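Acyl-CoA dehydrogenase (Thermus thermophilus, PDB 2Z1Q) probably uses bound FAD to oxidise saturated acyl-CoA thioesters to their 2,3-dehydroacyl-CoA products, as a member of the acyl-CoA dehydrogenase family. Local coordinates at residues B[253-256]-B[257-261]; B[355-358]-B[359-363]; B[531-535]-B[536-540]. All coordinates share one frame; numbering follows the deposited sequence.

Contact 1: B[253-256]-B[257-261]; sequences HKIA and FNVLN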
loop_
_atom_site.group_PDB
_atom_site.type_symbol
_atom_site.label_atom_id
_atom_site.label_comp_id
_atom_site.label_asym_id
_atom_site.label_seq_id
_atom_site.Cartn_x
_atom_site.Cartn_y
_atom_site.Cartn_z
ATOM N N HIS B 253 -1.651 -31.521 13.630
ATOM C CA HIS B 253 -1.543 -30.807 12.368
ATOM C C HIS B 253 -2.882 -30.813 11.639
ATOM O O HIS B 253 -3.235 -29.836 10.974
ATOM C CB HIS B 253 -0.466 -31.433 11.481
ATOM C CG HIS B 253 -0.782 -32.827 11.036
ATOM N ND1 HIS B 253 -0.749 -33.907 11.891
ATOM C CD2 HIS B 253 -1.152 -33.314 9.828
ATOM C CE1 HIS B 253 -1.084 -34.998 11.227
ATOM N NE2 HIS B 253 -1.333 -34.667 9.972
ATOM N N LYS B 254 -3.632 -31.906 11.769
ATOM C CA LYS B 254 -4.927 -32.016 11.108
ATOM C C LYS B 254 -5.857 -30.869 11.489
ATOM O O LYS B 254 -6.538 -30.305 10.632
ATOM C CB LYS B 254 -5.597 -33.351 11.447
ATOM C CG LYS B 254 -4.853 -34.584 10.951
ATOM C CD LYS B 254 -5.663 -35.853 11.186
ATOM C CE LYS B 254 -4.897 -37.095 10.728
ATOM N NZ LYS B 254 -5.690 -38.354 10.855
ATOM N N ILE B 255 -5.886 -30.530 12.774
ATOM C CA ILE B 255 -6.748 -29.454 13.247
ATOM C C ILE B 255 -6.327 -28.141 12.595
ATOM O O ILE B 255 -7.138 -27.451 11.972
ATOM C CB ILE B 255 -6.668 -29.315 14.789
ATOM C CG1 ILE B 255 -6.938 -30.679 15.437
ATOM C CG2 ILE B 255 -7.692 -28.291 15.280
ATOM C CD1 ILE B 255 -6.702 -30.732 16.936
ATOM N N ALA B 256 -5.046 -27.816 12.723
ATOM C CA ALA B 256 -4.507 -26.586 12.165
ATOM C C ALA B 256 -4.772 -26.419 10.673
ATOM O O ALA B 256 -5.136 -25.334 10.226
ATOM C CB ALA B 256 -3.016 -26.513 12.424
ATOM N N PHE B 257 -4.602 -27.490 9.903
ATOM C CA PHE B 257 -4.807 -27.392 8.463
ATOM C C PHE B 257 -6.272 -27.227 8.061
ATOM O O PHE B 257 -6.583 -26.458 7.156
ATOM C CB PHE B 257 -4.181 -28.607 7.749
ATOM C CG PHE B 257 -2.682 -28.731 7.956
ATOM C CD1 PHE B 257 -1.867 -27.596 7.984
ATOM C CD2 PHE B 257 -2.086 -29.978 8.113
ATOM C CE1 PHE B 257 -0.483 -27.707 8.167
ATOM C CE2 PHE B 257 -0.700 -30.099 8.292
ATOM C CZ PHE B 257 0.099 -28.962 8.319
ATOM N N ASN B 258 -7.178 -27.919 8.738
ATOM C CA ASN B 258 -8.586 -27.796 8.386
ATOM C C ASN B 258 -9.235 -26.480 8.741
ATOM O O ASN B 258 -10.105 -26.002 8.004
ATOM C CB ASN B 258 -9.405 -28.929 8.990
ATOM C CG ASN B 258 -9.206 -30.222 8.249
ATOM O OD1 ASN B 258 -8.357 -31.032 8.614
ATOM N ND2 ASN B 258 -9.965 -30.413 7.177
ATOM N N VAL B 259 -8.840 -25.877 9.856
ATOM C CA VAL B 259 -9.448 -24.606 10.216
ATOM C C VAL B 259 -9.020 -23.521 9.221
ATOM O O VAL B 259 -9.787 -22.608 8.924
ATOM C CB VAL B 259 -9.107 -24.195 11.671
ATOM C CG1 VAL B 259 -9.594 -25.294 12.626
ATOM C CG2 VAL B 259 -7.613 -23.944 11.827
ATOM N N LEU B 260 -7.810 -23.651 8.683
ATOM C CA LEU B 260 -7.318 -22.680 7.717
ATOM C C LEU B 260 -8.215 -22.550 6.485
ATOM O O LEU B 260 -8.337 -21.457 5.941
ATOM C CB LEU B 260 -5.881 -23.027 7.277
ATOM C CG LEU B 260 -4.739 -22.502 8.160
ATOM C CD1 LEU B 260 -3.449 -23.267 7.864
ATOM C CD2 LEU B 260 -4.562 -21.005 7.919
ATOM N N ASN B 261 -8.852 -23.637 6.043
ATOM C CA ASN B 261 -9.712 -23.536 4.862
ATOM C C ASN B 261 -10.878 -22.586 5.086
ATOM O O ASN B 261 -11.209 -21.789 4.210
ATOM C CB ASN B 261 -10.256 -24.908 4.440
ATOM C CG ASN B 261 -9.180 -25.826 3.896
ATOM O OD1 ASN B 261 -8.198 -25.376 3.303
ATOM N ND2 ASN B 261 -9.371 -27.131 4.078
#

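Contact 2: B[355-358]-B[359-363]; sequences KVLG and SEVLD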
loop_
_atom_site.group_PDB
_atom_site.type_symbol
_atom_site.label_atom_id
_atom_site.label_comp_id
_atom_site.label_asym_id
_atom_site.label_seq_id
_atom_site.Cartn_x
_atom_site.Cartn_y
_atom_site.Cartn_z
ATOM N N LYS B 355 -8.579 -15.813 -0.793
ATOM C CA LYS B 355 -7.919 -15.235 0.381
ATOM C C LYS B 355 -6.888 -14.198 -0.098
ATOM O O LYS B 355 -6.819 -13.083 0.419
ATOM C CB LYS B 355 -7.262 -16.352 1.215
ATOM C CG LYS B 355 -6.008 -15.941 1.992
ATOM C CD LYS B 355 -6.309 -14.955 3.079
ATOM C CE LYS B 355 -5.217 -13.878 3.211
ATOM N NZ LYS B 355 -3.871 -14.374 3.602
ATOM N N VAL B 356 -6.116 -14.562 -1.113
ATOM C CA VAL B 356 -5.107 -13.681 -1.693
ATOM C C VAL B 356 -5.773 -12.559 -2.478
ATOM O O VAL B 356 -5.383 -11.401 -2.362
ATOM C CB VAL B 356 -4.187 -14.448 -2.654
ATOM C CG1 VAL B 356 -3.122 -13.508 -3.222
ATOM C CG2 VAL B 356 -3.552 -15.614 -1.934
ATOM N N LEU B 357 -6.785 -12.913 -3.266
ATOM C CA LEU B 357 -7.506 -11.948 -4.091
ATOM C C LEU B 357 -8.201 -10.896 -3.230
ATOM O O LEU B 357 -8.098 -9.693 -3.484
ATOM C CB LEU B 357 -8.569 -12.662 -4.912
ATOM C CG LEU B 357 -8.954 -12.183 -6.311
ATOM C CD1 LEU B 357 -10.421 -12.539 -6.479
ATOM C CD2 LEU B 357 -8.738 -10.698 -6.530
ATOM N N GLY B 358 -8.920 -11.359 -2.213
ATOM C CA GLY B 358 -9.640 -10.436 -1.359
ATOM C C GLY B 358 -8.748 -9.430 -0.673
ATOM O O GLY B 358 -8.924 -8.223 -0.815
ATOM N N SER B 359 -7.777 -9.932 0.076
ATOM C CA SER B 359 -6.882 -9.039 0.788
ATOM C C SER B 359 -6.183 -8.049 -0.144
ATOM O O SER B 359 -6.062 -6.881 0.202
ATOM C CB SER B 359 -5.856 -9.849 1.601
ATOM O OG SER B 359 -5.263 -10.881 0.831
ATOM N N GLU B 360 -5.757 -8.489 -1.332
ATOM C CA GLU B 360 -5.064 -7.576 -2.247
ATOM C C GLU B 360 -5.988 -6.559 -2.882
ATOM O O GLU B 360 -5.572 -5.437 -3.181
ATOM C CB GLU B 360 -4.288 -8.365 -3.303
ATOM C CG GLU B 360 -3.152 -9.141 -2.627
ATOM C CD GLU B 360 -2.194 -9.813 -3.592
ATOM O OE1 GLU B 360 -1.257 -10.469 -3.094
ATOM O OE2 GLU B 360 -2.358 -9.693 -4.832
ATOM N N VAL B 361 -7.247 -6.939 -3.080
ATOM C CA VAL B 361 -8.220 -6.003 -3.635
ATOM C C VAL B 361 -8.504 -4.941 -2.553
ATOM O O VAL B 361 -8.456 -3.753 -2.840
ATOM C CB VAL B 361 -9.529 -6.705 -4.037
ATOM C CG1 VAL B 361 -10.601 -5.665 -4.304
ATOM C CG2 VAL B 361 -9.303 -7.566 -5.296
ATOM N N LEU B 362 -8.778 -5.373 -1.319
ATOM C CA LEU B 362 -9.020 -4.425 -0.214
ATOM C C LEU B 362 -7.818 -3.476 -0.039
ATOM O O LEU B 362 -7.993 -2.271 0.126
ATOM C CB LEU B 362 -9.284 -5.180 1.109
ATOM C CG LEU B 362 -9.357 -4.284 2.354
ATOM C CD1 LEU B 362 -10.520 -3.344 2.197
ATOM C CD2 LEU B 362 -9.496 -5.101 3.633
ATOM N N ASP B 363 -6.607 -4.020 -0.104
ATOM C CA ASP B 363 -5.385 -3.226 0.025
ATOM C C ASP B 363 -5.449 -2.059 -0.964
ATOM O O ASP B 363 -5.287 -0.887 -0.592
ATOM C CB ASP B 363 -4.177 -4.130 -0.272
ATOM C CG ASP B 363 -2.835 -3.411 -0.153
ATOM O OD1 ASP B 363 -2.190 -3.479 0.922
ATOM O OD2 ASP B 363 -2.427 -2.774 -1.143
#

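Contact 3: B[531-535]-B[536-540]; sequences RLVEG and DEARV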
loop_
_atom_site.group_PDB
_atom_site.type_symbol
_atom_site.label_atom_id
_atom_site.label_comp_id
_atom_site.label_asym_id
_atom_site.label_seq_id
_atom_site.Cartn_x
_atom_site.Cartn_y
_atom_site.Cartn_z
ATOM N N ARG B 531 13.451 -18.540 -17.306
ATOM C CA ARG B 531 14.013 -19.373 -16.243
ATOM C C ARG B 531 13.815 -20.863 -16.530
ATOM O O ARG B 531 14.548 -21.715 -16.001
ATOM C CB ARG B 531 13.361 -19.024 -14.899
ATOM C CG ARG B 531 13.836 -19.851 -13.707
ATOM C CD ARG B 531 15.229 -19.452 -13.235
ATOM N NE ARG B 531 15.550 -20.093 -11.963
ATOM C CZ ARG B 531 16.567 -19.753 -11.169
ATOM N NH1 ARG B 531 17.390 -18.763 -11.513
ATOM N NH2 ARG B 531 16.752 -20.386 -10.017
ATOM N N LEU B 532 12.833 -21.164 -17.378
ATOM C CA LEU B 532 12.485 -22.534 -17.742
ATOM C C LEU B 532 12.962 -22.953 -19.140
ATOM O O LEU B 532 13.232 -24.125 -19.379
ATOM C CB LEU B 532 10.968 -22.707 -17.663
ATOM C CG LEU B 532 10.326 -22.171 -16.381
ATOM C CD1 LEU B 532 8.820 -22.380 -16.408
ATOM C CD2 LEU B 532 10.937 -22.881 -15.191
ATOM N N VAL B 533 13.050 -21.995 -20.056
ATOM C CA VAL B 533 13.475 -22.297 -21.425
ATOM C C VAL B 533 14.543 -21.345 -21.953
ATOM O O VAL B 533 14.653 -20.206 -21.497
ATOM C CB VAL B 533 12.271 -22.260 -22.406
ATOM C CG1 VAL B 533 11.383 -23.476 -22.191
ATOM C CG2 VAL B 533 11.467 -20.983 -22.202
ATOM N N GLU B 534 15.331 -21.822 -22.913
ATOM C CA GLU B 534 16.378 -21.003 -23.517
ATOM C C GLU B 534 16.558 -21.319 -25.001
ATOM O O GLU B 534 15.935 -22.246 -25.540
ATOM C CB GLU B 534 17.711 -21.210 -22.801
ATOM C CG GLU B 534 18.199 -22.631 -22.860
ATOM C CD GLU B 534 19.640 -22.761 -22.426
ATOM O OE1 GLU B 534 20.518 -22.182 -23.103
ATOM O OE2 GLU B 534 19.891 -23.440 -21.405
ATOM N N GLY B 535 17.410 -20.530 -25.652
ATOM C CA GLY B 535 17.692 -20.728 -27.061
ATOM C C GLY B 535 16.491 -20.607 -27.981
ATOM O O GLY B 535 15.559 -19.847 -27.724
ATOM N N ASP B 536 16.512 -21.377 -29.060
ATOM C CA ASP B 536 15.425 -21.343 -30.024
ATOM C C ASP B 536 14.122 -21.836 -29.415
ATOM O O ASP B 536 13.054 -21.281 -29.678
ATOM C CB ASP B 536 15.788 -22.188 -31.245
ATOM C CG ASP B 536 17.106 -21.765 -31.869
ATOM O OD1 ASP B 536 17.278 -20.555 -32.143
ATOM O OD2 ASP B 536 17.972 -22.641 -32.086
ATOM N N GLU B 537 14.211 -22.878 -28.593
ATOM C CA GLU B 537 13.034 -23.441 -27.942
ATOM C C GLU B 537 12.304 -22.379 -27.123
ATOM O O GLU B 537 11.078 -22.299 -27.159
ATOM C CB GLU B 537 13.431 -24.615 -27.040
ATOM C CG GLU B 537 14.934 -24.873 -26.970
ATOM C CD GLU B 537 15.496 -25.501 -28.236
ATOM O OE1 GLU B 537 16.736 -25.574 -28.356
ATOM O OE2 GLU B 537 14.706 -25.932 -29.102
ATOM N N ALA B 538 13.058 -21.553 -26.400
ATOM C CA ALA B 538 12.472 -20.499 -25.568
ATOM C C ALA B 538 11.608 -19.529 -26.375
ATOM O O ALA B 538 10.516 -19.154 -25.948
ATOM C CB ALA B 538 13.569 -19.729 -24.843
ATOM N N ARG B 539 12.103 -19.127 -27.538
ATOM C CA ARG B 539 11.371 -18.197 -28.389
ATOM C C ARG B 539 9.994 -18.731 -28.768
ATOM O O ARG B 539 9.019 -17.983 -28.786
ATOM C CB ARG B 539 12.172 -17.904 -29.655
ATOM C CG ARG B 539 13.509 -17.251 -29.376
ATOM C CD ARG B 539 13.579 -15.894 -30.035
ATOM N NE ARG B 539 13.667 -16.004 -31.488
ATOM C CZ ARG B 539 13.454 -14.995 -32.327
ATOM N NH1 ARG B 539 13.136 -13.791 -31.858
ATOM N NH2 ARG B 539 13.572 -15.185 -33.636
ATOM N N VAL B 540 9.921 -20.030 -29.062
ATOM C CA VAL B 540 8.655 -20.668 -29.435
ATOM C C VAL B 540 7.677 -20.543 -28.272
ATOM O O VAL B 540 6.516 -20.166 -28.452
ATOM C CB VAL B 540 8.835 -22.183 -29.749
ATOM C CG1 VAL B 540 7.557 -22.735 -30.369
ATOM C CG2 VAL B 540 10.015 -22.403 -30.686
#

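Contact 1: B[253-256]-B[257-261]
His253 and Phe257 meet one turn apart near the start of helix 252-288, the first long helix of the C-terminal helical domain. Their rings come together rim to rim, with planes at 69° and neither lying over the face of the other. The Phe257 side chain can be followed outward. CB lies 3.6 Å from His253 O. CG leans toward the same oxygen, and CD2 comes to 3.1 Å from His253 O. The carbonyl oxygen sits over one face of the phenyl ring. CE2 goes further, to 3.5 Å from His253 CB, and it also meets the edge of the imidazole, 3.6 Å from CD2 of His253. CZ is the last atom to touch, at 4.1 Å from His253 CB. With CG beside its own backbone N (chi1 -61°), the ring is laid back along the preceding turn. His253 holds CG between N and the carbonyl carbon (chi1 65°), which brings CB and the CD2 edge of its ring against the phenyl rim.

The backbone repeats the i to i+4 pattern, with Phe257 N bonded to His253 O at 2.9 Å. On the buried side Ile255 CG2 lies 4.4 Å from Val259 CG1. Ile255 also packs on Pro120 and Phe124 of helix 119-124. Ala256 touches Tyr146 and Leu148, two FAD-binding residues of the middle domain, and so ties this turn to the cofactor site. Between the two rings the contact is carbon against carbon, with no ring nitrogen used, so it implies van der Waals packing with little directional demand.

Contact 2: B[355-358]-B[359-363]
A buried turn of helix 348-372, in the C-terminal helical domain, brings Ser359 back against the carbonyl of Lys355. OG of Ser359 donates to Lys355 O at 2.7 Å, in the carbonyl plane. The backbone N of Ser359 reaches the same Lys355 O by a weak bond of 3.3 Å, so two donors of one residue grip one acceptor. The hydroxyl can do this because OG stands between the backbone N and the carbonyl carbon (chi1 48°), folded back over the preceding turn. This is the usual intrahelical serine bond to the carbonyl four residues earlier. With the hydroxyl removed, as by an alanine here, Lys355 O would probably keep just the weak backbone bond from this turn, Asn401 ND2 would lose its weak bond to OG, and a small gap would open beside Lys355 CE, which lies 3.8 Å from OG of Ser359.

The helix is packed on several sides by others of its bundle: the bent Lys355 chain touches helix 252-288, Leu357 and Val361 meet helix 300-331, and Val356 meets helix 401-407. Lys355 NZ bonds to Phe397 O and Asn401 OD1, while Glu360 OE1 forms a salt bridge with Arg405. Leu357 and Val361 run side by side, with Leu357 CD2 and Val361 CG2 only 3.4 Å apart, a tight carbon contact. Val356 and Glu360 also point the same way as each other. The Glu360 chain is extended beyond CG, and CG1 of Val356 lies 3.6 Å from Glu360 OE1. Gly358 O takes the N-H of Leu362 N at 2.9 Å.

Contact 3: B[531-535]-B[536-540]
Glu534 O accepts the N-H of Ala538 N at 3.1 Å, the one clear hydrogen bond across this junction. It joins the loop after helix 505-528 to the early part of helix 535-547. The approach to the carbonyl is unusual. The donor stands well above the carbonyl plane, 64° out of it, and the C=O...N angle is 115°. CG of Glu537 also crowds this oxygen, 3.2 Å from Glu534 O, a carbon contact.

Gly535 makes the bend into the helix. Its phi is positive, a shape that favours glycine. The chain before it is extended, and this lays Val533 and Glu534 across the start of the helix. Ala538 points its CB back at them, with CB of Ala538 3.3 Å from Glu534 N. Val533 points toward Ala538 and forms the apolar part of the contact. It also packs on Val541 and Tyr542, one turn further along the helix.

The site is on the surface, away from the flavin. Leu532 faces helix 445-468. The NE of Arg531 forms a salt bridge with Glu475, and Arg531 packs on Val557 of the second subunit, so the loop lies close to the dimer partner. In Val533, CG2 sits between the backbone N and the carbonyl carbon, with CG1 beside the N (chi1 -73°). CG2 of Val533 rests 3.6 Å from Ala538 CB.

The three contacts follow in series along the chain and do not touch. Contact 1 is near the start of helix 252-288 and contact 2 is inside helix 348-372. Both belong to the C-terminal helical domain. Their centres are about 21 Å apart and their nearest atoms about 7 Å apart. Helix 252-288 links them, since its later turns pack on contact 2. Contact 3 lies where the loop enters helix 535-547, in a later C-terminal family region. Its centre is about 40 Å from that of contact 1 and about 33 Å from that of contact 2. Contact 1 lies beside FAD-binding residues, contact 2 in the helical core, and contact 3 at the surface near the second subunit.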